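Local atomic coordinates of 11R-lipoxygenase (Gersemia fruticosa, PDB entry 3VF1), a protein that probably adds both atoms of molecular oxygen to a polyunsaturated fatty acid, acting as a calcium-dependent, non-heme iron lipoxygenase of lipid metabolism. Residues A[384-388]-A[582-586]; A[257-261]-A[379-383]. All blocks are in the same frame, centred on the assembly; numbering follows the deposited sequence.

Contact 1. Residues A[384-388]-A[582-586]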
ATOM      1  N   THR A 384      -0.701  17.943   1.744  1.00 23.34           N
ATOM      2  CA  THR A 384      -0.872  17.167   0.521  1.00 25.26           C
ATOM      3  C   THR A 384       0.476  16.697  -0.011  1.00 26.67           C
ATOM      4  O   THR A 384       0.621  15.547  -0.424  1.00 27.97           O
ATOM      5  CB  THR A 384      -1.581  17.982  -0.576  1.00 25.41           C
ATOM      6  OG1 THR A 384      -2.906  18.313  -0.146  1.00 26.42           O
ATOM      7  CG2 THR A 384      -1.650  17.186  -1.873  1.00 26.54           C
ATOM      8  N   GLN A 385       1.460  17.591  -0.000  1.00 25.05           N
ATOM      9  CA  GLN A 385       2.803  17.247  -0.446  1.00 27.57           C
ATOM     10  C   GLN A 385       3.292  16.068   0.381  1.00 27.21           C
ATOM     11  O   GLN A 385       3.809  15.085  -0.150  1.00 26.63           O
ATOM     12  CB  GLN A 385       3.773  18.423  -0.269  1.00 27.30           C
ATOM     13  CG  GLN A 385       3.255  19.781  -0.721  1.00 27.33           C
ATOM     14  CD  GLN A 385       2.781  19.785  -2.160  1.00 29.92           C
ATOM     15  OE1 GLN A 385       3.566  19.570  -3.082  1.00 32.38           O
ATOM     16  NE2 GLN A 385       1.489  20.034  -2.358  1.00 25.81           N
ATOM     17  N   TYR A 386       3.114  16.183   1.693  1.00 25.00           N
ATOM     18  CA  TYR A 386       3.545  15.159   2.633  1.00 25.42           C
ATOM     19  C   TYR A 386       2.820  13.841   2.375  1.00 25.21           C
ATOM     20  O   TYR A 386       3.442  12.783   2.325  1.00 24.87           O
ATOM     21  CB  TYR A 386       3.279  15.633   4.064  1.00 25.70           C
ATOM     22  CG  TYR A 386       3.937  14.792   5.135  1.00 26.69           C
ATOM     23  CD1 TYR A 386       3.452  13.530   5.454  1.00 25.32           C
ATOM     24  CD2 TYR A 386       5.034  15.269   5.840  1.00 27.57           C
ATOM     25  CE1 TYR A 386       4.049  12.763   6.438  1.00 24.50           C
ATOM     26  CE2 TYR A 386       5.637  14.511   6.825  1.00 27.43           C
ATOM     27  CZ  TYR A 386       5.140  13.259   7.120  1.00 27.70           C
ATOM     28  OH  TYR A 386       5.738  12.501   8.099  1.00 27.23           O
ATOM     29  N   HIS A 387       1.504  13.908   2.204  1.00 24.64           N
ATOM     30  CA  HIS A 387       0.701  12.700   2.046  1.00 26.14           C
ATOM     31  C   HIS A 387       1.061  11.917   0.788  1.00 24.75           C
ATOM     32  O   HIS A 387       1.255  10.705   0.839  1.00 27.26           O
ATOM     33  CB  HIS A 387      -0.788  13.035   2.009  1.00 25.12           C
ATOM     34  CG  HIS A 387      -1.641  11.904   1.528  1.00 26.06           C
ATOM     35  ND1 HIS A 387      -2.235  11.897   0.285  1.00 28.63           N
ATOM     36  CD2 HIS A 387      -1.981  10.733   2.114  1.00 29.50           C
ATOM     37  CE1 HIS A 387      -2.916  10.777   0.131  1.00 28.08           C
ATOM     38  NE2 HIS A 387      -2.778  10.052   1.226  1.00 29.44           N
ATOM     39  N   GLN A 388       1.139  12.612  -0.341  1.00 24.40           N
ATOM     40  CA  GLN A 388       1.365  11.955  -1.622  1.00 26.13           C
ATOM     41  C   GLN A 388       2.728  11.273  -1.693  1.00 28.40           C
ATOM     42  O   GLN A 388       2.825  10.112  -2.080  1.00 32.55           O
ATOM     43  CB  GLN A 388       1.237  12.963  -2.766  1.00 25.97           C
ATOM     44  CG  GLN A 388      -0.180  13.450  -3.005  1.00 30.89           C
ATOM     45  CD  GLN A 388      -1.111  12.337  -3.454  1.00 37.12           C
ATOM     46  OE1 GLN A 388      -0.673  11.331  -4.012  1.00 38.26           O
ATOM     47  NE2 GLN A 388      -2.403  12.513  -3.208  1.00 35.55           N
ATOM     48  N   GLN A 582      -8.701   8.782  -0.974  1.00 29.90           N
ATOM     49  CA  GLN A 582      -8.199   9.965  -1.670  1.00 29.57           C
ATOM     50  C   GLN A 582      -9.269  10.745  -2.430  1.00 28.25           C
ATOM     51  O   GLN A 582      -9.111  11.941  -2.659  1.00 30.87           O
ATOM     52  CB  GLN A 582      -7.074   9.578  -2.630  1.00 28.03           C
ATOM     53  CG  GLN A 582      -5.723   9.421  -1.962  1.00 29.82           C
ATOM     54  CD  GLN A 582      -4.619   9.123  -2.953  1.00 29.83           C
ATOM     55  OE1 GLN A 582      -3.720   9.935  -3.164  1.00 33.70           O
ATOM     56  NE2 GLN A 582      -4.681   7.950  -3.568  1.00 41.76           N
ATOM     57  N   MET A 583     -10.348  10.084  -2.831  1.00 28.22           N
ATOM     58  CA  MET A 583     -11.402  10.775  -3.567  1.00 30.73           C
ATOM     59  C   MET A 583     -12.250  11.610  -2.614  1.00 28.90           C
ATOM     60  O   MET A 583     -12.690  12.707  -2.956  1.00 28.78           O
ATOM     61  CB  MET A 583     -12.281   9.786  -4.336  1.00 32.69           C
ATOM     62  CG  MET A 583     -13.321  10.465  -5.221  1.00 36.14           C
ATOM     63  SD  MET A 583     -12.602  11.614  -6.417  1.00 39.91           S
ATOM     64  CE  MET A 583     -11.994  10.476  -7.663  1.00 40.55           C
ATOM     65  N   ALA A 584     -12.476  11.086  -1.414  1.00 28.63           N
ATOM     66  CA  ALA A 584     -13.187  11.825  -0.381  1.00 29.22           C
ATOM     67  C   ALA A 584     -12.374  13.040   0.055  1.00 29.10           C
ATOM     68  O   ALA A 584     -12.930  14.048   0.489  1.00 31.24           O
ATOM     69  CB  ALA A 584     -13.466  10.925   0.811  1.00 28.60           C
ATOM     70  N   THR A 585     -11.056  12.939  -0.068  1.00 27.17           N
ATOM     71  CA  THR A 585     -10.153  13.980   0.409  1.00 29.11           C
ATOM     72  C   THR A 585      -9.820  15.006  -0.672  1.00 29.75           C
ATOM     73  O   THR A 585      -9.814  16.209  -0.410  1.00 27.64           O
ATOM     74  CB  THR A 585      -8.840  13.366   0.940  1.00 31.73           C
ATOM     75  OG1 THR A 585      -9.121  12.553   2.086  1.00 32.62           O
ATOM     76  CG2 THR A 585      -7.844  14.450   1.325  1.00 31.16           C
ATOM     77  N   TYR A 586      -9.548  14.531  -1.882  1.00 27.19           N
ATOM     78  CA  TYR A 586      -9.116  15.409  -2.966  1.00 28.98           C
ATOM     79  C   TYR A 586     -10.200  15.644  -4.015  1.00 28.59           C
ATOM     80  O   TYR A 586     -10.033  16.475  -4.906  1.00 32.16           O
ATOM     81  CB  TYR A 586      -7.867  14.840  -3.642  1.00 27.95           C
ATOM     82  CG  TYR A 586      -6.677  14.728  -2.718  1.00 30.71           C
ATOM     83  CD1 TYR A 586      -5.917  15.845  -2.397  1.00 29.95           C
ATOM     84  CD2 TYR A 586      -6.314  13.507  -2.167  1.00 27.58           C
ATOM     85  CE1 TYR A 586      -4.829  15.748  -1.551  1.00 30.45           C
ATOM     86  CE2 TYR A 586      -5.228  13.400  -1.324  1.00 31.59           C
ATOM     87  CZ  TYR A 586      -4.489  14.524  -1.019  1.00 34.22           C
ATOM     88  OH  TYR A 586      -3.406  14.418  -0.179  1.00 33.43           O
TER

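Contact 2. Residues A[257-261]-A[379-383]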
ATOM      1  N   PHE A 257     -12.318  20.733   9.272  1.00 27.38           N
ATOM      2  CA  PHE A 257     -10.920  20.966   8.926  1.00 26.26           C
ATOM      3  C   PHE A 257      -9.991  20.186   9.848  1.00 25.62           C
ATOM      4  O   PHE A 257      -9.125  19.445   9.390  1.00 25.90           O
ATOM      5  CB  PHE A 257     -10.603  22.458   9.017  1.00 24.72           C
ATOM      6  CG  PHE A 257      -9.208  22.811   8.591  1.00 20.19           C
ATOM      7  CD1 PHE A 257      -8.917  23.037   7.257  1.00 21.75           C
ATOM      8  CD2 PHE A 257      -8.191  22.929   9.522  1.00 21.28           C
ATOM      9  CE1 PHE A 257      -7.637  23.363   6.857  1.00 22.64           C
ATOM     10  CE2 PHE A 257      -6.906  23.256   9.129  1.00 23.19           C
ATOM     11  CZ  PHE A 257      -6.629  23.474   7.795  1.00 23.40           C
ATOM     12  N   GLY A 258     -10.179  20.361  11.151  1.00 26.40           N
ATOM     13  CA  GLY A 258      -9.373  19.665  12.136  1.00 27.55           C
ATOM     14  C   GLY A 258      -9.455  18.161  11.975  1.00 30.76           C
ATOM     15  O   GLY A 258      -8.445  17.462  12.073  1.00 28.91           O
ATOM     16  N   SER A 259     -10.660  17.660  11.714  1.00 27.56           N
ATOM     17  CA  SER A 259     -10.882  16.220  11.625  1.00 28.41           C
ATOM     18  C   SER A 259     -10.203  15.606  10.401  1.00 28.54           C
ATOM     19  O   SER A 259      -9.997  14.398  10.350  1.00 30.56           O
ATOM     20  CB  SER A 259     -12.382  15.907  11.610  1.00 27.29           C
ATOM     21  OG  SER A 259     -12.974  16.227  10.364  1.00 32.80           O
ATOM     22  N   GLN A 260      -9.854  16.434   9.421  1.00 28.62           N
ATOM     23  CA  GLN A 260      -9.199  15.942   8.211  1.00 28.36           C
ATOM     24  C   GLN A 260      -7.761  15.506   8.479  1.00 31.62           C
ATOM     25  O   GLN A 260      -7.171  14.773   7.686  1.00 30.62           O
ATOM     26  CB  GLN A 260      -9.220  17.004   7.109  1.00 30.90           C
ATOM     27  CG  GLN A 260     -10.600  17.271   6.534  1.00 31.91           C
ATOM     28  CD  GLN A 260     -11.280  16.006   6.049  1.00 30.59           C
ATOM     29  OE1 GLN A 260     -11.069  15.567   4.918  1.00 30.19           O
ATOM     30  NE2 GLN A 260     -12.097  15.408   6.908  1.00 31.71           N
ATOM     31  N   PHE A 261      -7.197  15.960   9.595  1.00 29.09           N
ATOM     32  CA  PHE A 261      -5.844  15.571   9.977  1.00 28.77           C
ATOM     33  C   PHE A 261      -5.864  14.278  10.784  1.00 29.26           C
ATOM     34  O   PHE A 261      -4.816  13.710  11.089  1.00 28.02           O
ATOM     35  CB  PHE A 261      -5.172  16.689  10.778  1.00 29.57           C
ATOM     36  CG  PHE A 261      -4.841  17.903   9.957  1.00 30.46           C
ATOM     37  CD1 PHE A 261      -5.808  18.856   9.679  1.00 32.82           C
ATOM     38  CD2 PHE A 261      -3.564  18.088   9.459  1.00 30.08           C
ATOM     39  CE1 PHE A 261      -5.505  19.971   8.920  1.00 27.21           C
ATOM     40  CE2 PHE A 261      -3.255  19.202   8.699  1.00 31.02           C
ATOM     41  CZ  PHE A 261      -4.227  20.144   8.431  1.00 29.94           C
ATOM     42  N   LEU A 379      -1.981  25.474   4.702  1.00 25.92           N
ATOM     43  CA  LEU A 379      -1.601  24.412   5.629  1.00 25.29           C
ATOM     44  C   LEU A 379      -1.936  23.047   5.031  1.00 24.95           C
ATOM     45  O   LEU A 379      -1.146  22.108   5.123  1.00 27.68           O
ATOM     46  CB  LEU A 379      -2.316  24.589   6.971  1.00 25.80           C
ATOM     47  CG  LEU A 379      -1.974  23.567   8.056  1.00 25.50           C
ATOM     48  CD1 LEU A 379      -0.507  23.649   8.445  1.00 24.18           C
ATOM     49  CD2 LEU A 379      -2.862  23.771   9.276  1.00 25.20           C
ATOM     50  N   ARG A 380      -3.108  22.944   4.414  1.00 22.95           N
ATOM     51  CA  ARG A 380      -3.536  21.704   3.778  1.00 25.18           C
ATOM     52  C   ARG A 380      -2.675  21.379   2.562  1.00 25.07           C
ATOM     53  O   ARG A 380      -2.384  20.215   2.291  1.00 26.24           O
ATOM     54  CB  ARG A 380      -5.003  21.802   3.358  1.00 27.20           C
ATOM     55  CG  ARG A 380      -5.971  21.890   4.522  1.00 32.57           C
ATOM     56  CD  ARG A 380      -6.004  20.591   5.308  1.00 31.88           C
ATOM     57  NE  ARG A 380      -6.511  19.478   4.508  1.00 35.87           N
ATOM     58  CZ  ARG A 380      -6.365  18.196   4.827  1.00 36.95           C
ATOM     59  NH1 ARG A 380      -5.716  17.843   5.930  1.00 34.76           N
ATOM     60  NH2 ARG A 380      -6.863  17.258   4.033  1.00 36.98           N
ATOM     61  N   CYS A 381      -2.271  22.409   1.828  1.00 22.85           N
ATOM     62  CA  CYS A 381      -1.443  22.212   0.648  1.00 25.59           C
ATOM     63  C   CYS A 381      -0.129  21.545   1.037  1.00 26.31           C
ATOM     64  O   CYS A 381       0.331  20.623   0.365  1.00 23.53           O
ATOM     65  CB  CYS A 381      -1.174  23.543  -0.055  1.00 26.27           C
ATOM     66  SG  CYS A 381      -0.424  23.361  -1.697  1.00 31.57           S
ATOM     67  N   ALA A 382       0.466  22.014   2.128  1.00 26.64           N
ATOM     68  CA  ALA A 382       1.687  21.417   2.646  1.00 24.86           C
ATOM     69  C   ALA A 382       1.446  19.952   2.993  1.00 25.71           C
ATOM     70  O   ALA A 382       2.270  19.084   2.693  1.00 28.29           O
ATOM     71  CB  ALA A 382       2.170  22.177   3.869  1.00 21.78           C
ATOM     72  N   ASP A 383       0.306  19.681   3.623  1.00 23.97           N
ATOM     73  CA  ASP A 383      -0.032  18.327   4.046  1.00 25.23           C
ATOM     74  C   ASP A 383      -0.189  17.403   2.843  1.00 23.88           C
ATOM     75  O   ASP A 383       0.152  16.223   2.913  1.00 27.51           O
ATOM     76  CB  ASP A 383      -1.317  18.334   4.876  1.00 23.95           C
ATOM     77  CG  ASP A 383      -1.662  16.963   5.427  1.00 29.94           C
ATOM     78  OD1 ASP A 383      -1.090  16.576   6.470  1.00 26.26           O
ATOM     79  OD2 ASP A 383      -2.507  16.273   4.817  1.00 34.71           O
TER
HETATM   80  O   HOH W   1      -5.923  14.092   4.752  1.00 34.33           O

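Contact 1. Residues A[384-388]-A[582-586]
Y586 gives up more surface to this contact than any other residue, 85 Å², and its ring reaches across a wide gap. The short helix 582-586 runs antiparallel to the 384-388 turn of helix 369-410 (168°), with axes 13.4 Å apart, too far for small side chains to meet. Tyrosine suits the place because its flat ring fills the space while its hydroxyl serves a polar partner: Y586 OH lies 2.8 Å from H387 ND1 in a weak hydrogen bond. The two rings are near parallel (30°) but slid apart, with centroids 5.6 Å from each other, and barely overlap. T384 OG1 sits at the tyrosine edge, 3.5 Å from Y586 CE1, though it bonds chiefly to S592. H387, whose CA-to-CB bond is directed toward the short helix, donates from NE2 to the backbone carbonyl of V578. Q582 supplies the second link: its OE1 accepts a hydrogen bond from Q388 NE2 at 2.9 Å, and its NE2 donates to the backbone carbonyl of N579. Paired amides donate and accept without placing a charge in the interior. The Q582 and Q388 side chains lie about 4 Å from those of the iron ligands N579 and H392, respectively, so the pair is probably second-shell; the Q582 side chain is about 6 Å from the Fe(II) ion. Helix 619-632 packs against both glutamines, M625 touching Q388, and V629 and L632 touching Q582.

Contact 2. Residues A[257-261]-A[379-383]
This is a buried packing of two nearly parallel helices, 254-263 and the earlier part of 369-410. The short segments run at 16° with axes 12.0 Å apart, and aromatic rings and a long arginine fill the gap. R380 is central. Its aliphatic part packs on the phenylalanines, R380 CG being 3.2 Å from F257 CE1 and R380 CD 3.6 Å from F261 CZ. Its charged end lies over the F261 face as a cation-pi pair, with R380 CZ 4.8 Å from the ring centroid. Arginine fits, combining a greasy stem with a head whose charge is met on several fronts: NE bonds the backbone carbonyl of N591, and a water links R380 NH2, weakly, to the backbone carbonyl of Q260. Within its own helix, D383, whose OD1 bonds Y311, puts OD2 3.7 Å from R380 NH1, a long, purely electrostatic salt bridge. L379 closes the apolar end, its CD2 4.0 Å from F261 CZ and 4.1 Å from F257 CZ. An antiparallel sheet flanks the pair: T309 of strand 306-310 touches F261 and L379, P346 and I349 of strand 344-350 meet F257 and L379, respectively, and F336 of strand 333-338 stacks edge-to-face on F261.

How the contacts relate
Reading from the N terminus, contact 2 opens first, at 257-261. The chain then passes through the five-stranded antiparallel sheet before helix 369-410 brings it back at 379-383, closing a loop of 117 residues. Contact 1 opens at the very next residue, 384, and closes 193 mostly helical residues later at 582-586. The two loops are therefore in series, neither nested nor crossed, and meet on successive turns of one long helix. The contacts have centres about 9 Å apart and touch, T585 CG2 lying 4.0 Å from R380 NH2. Together they tie helix 254-263, beside the sheet, to helix 369-410, which carries iron ligands H392 and H397, and that helix to 582-586, just after the iron-binding helix 557-579.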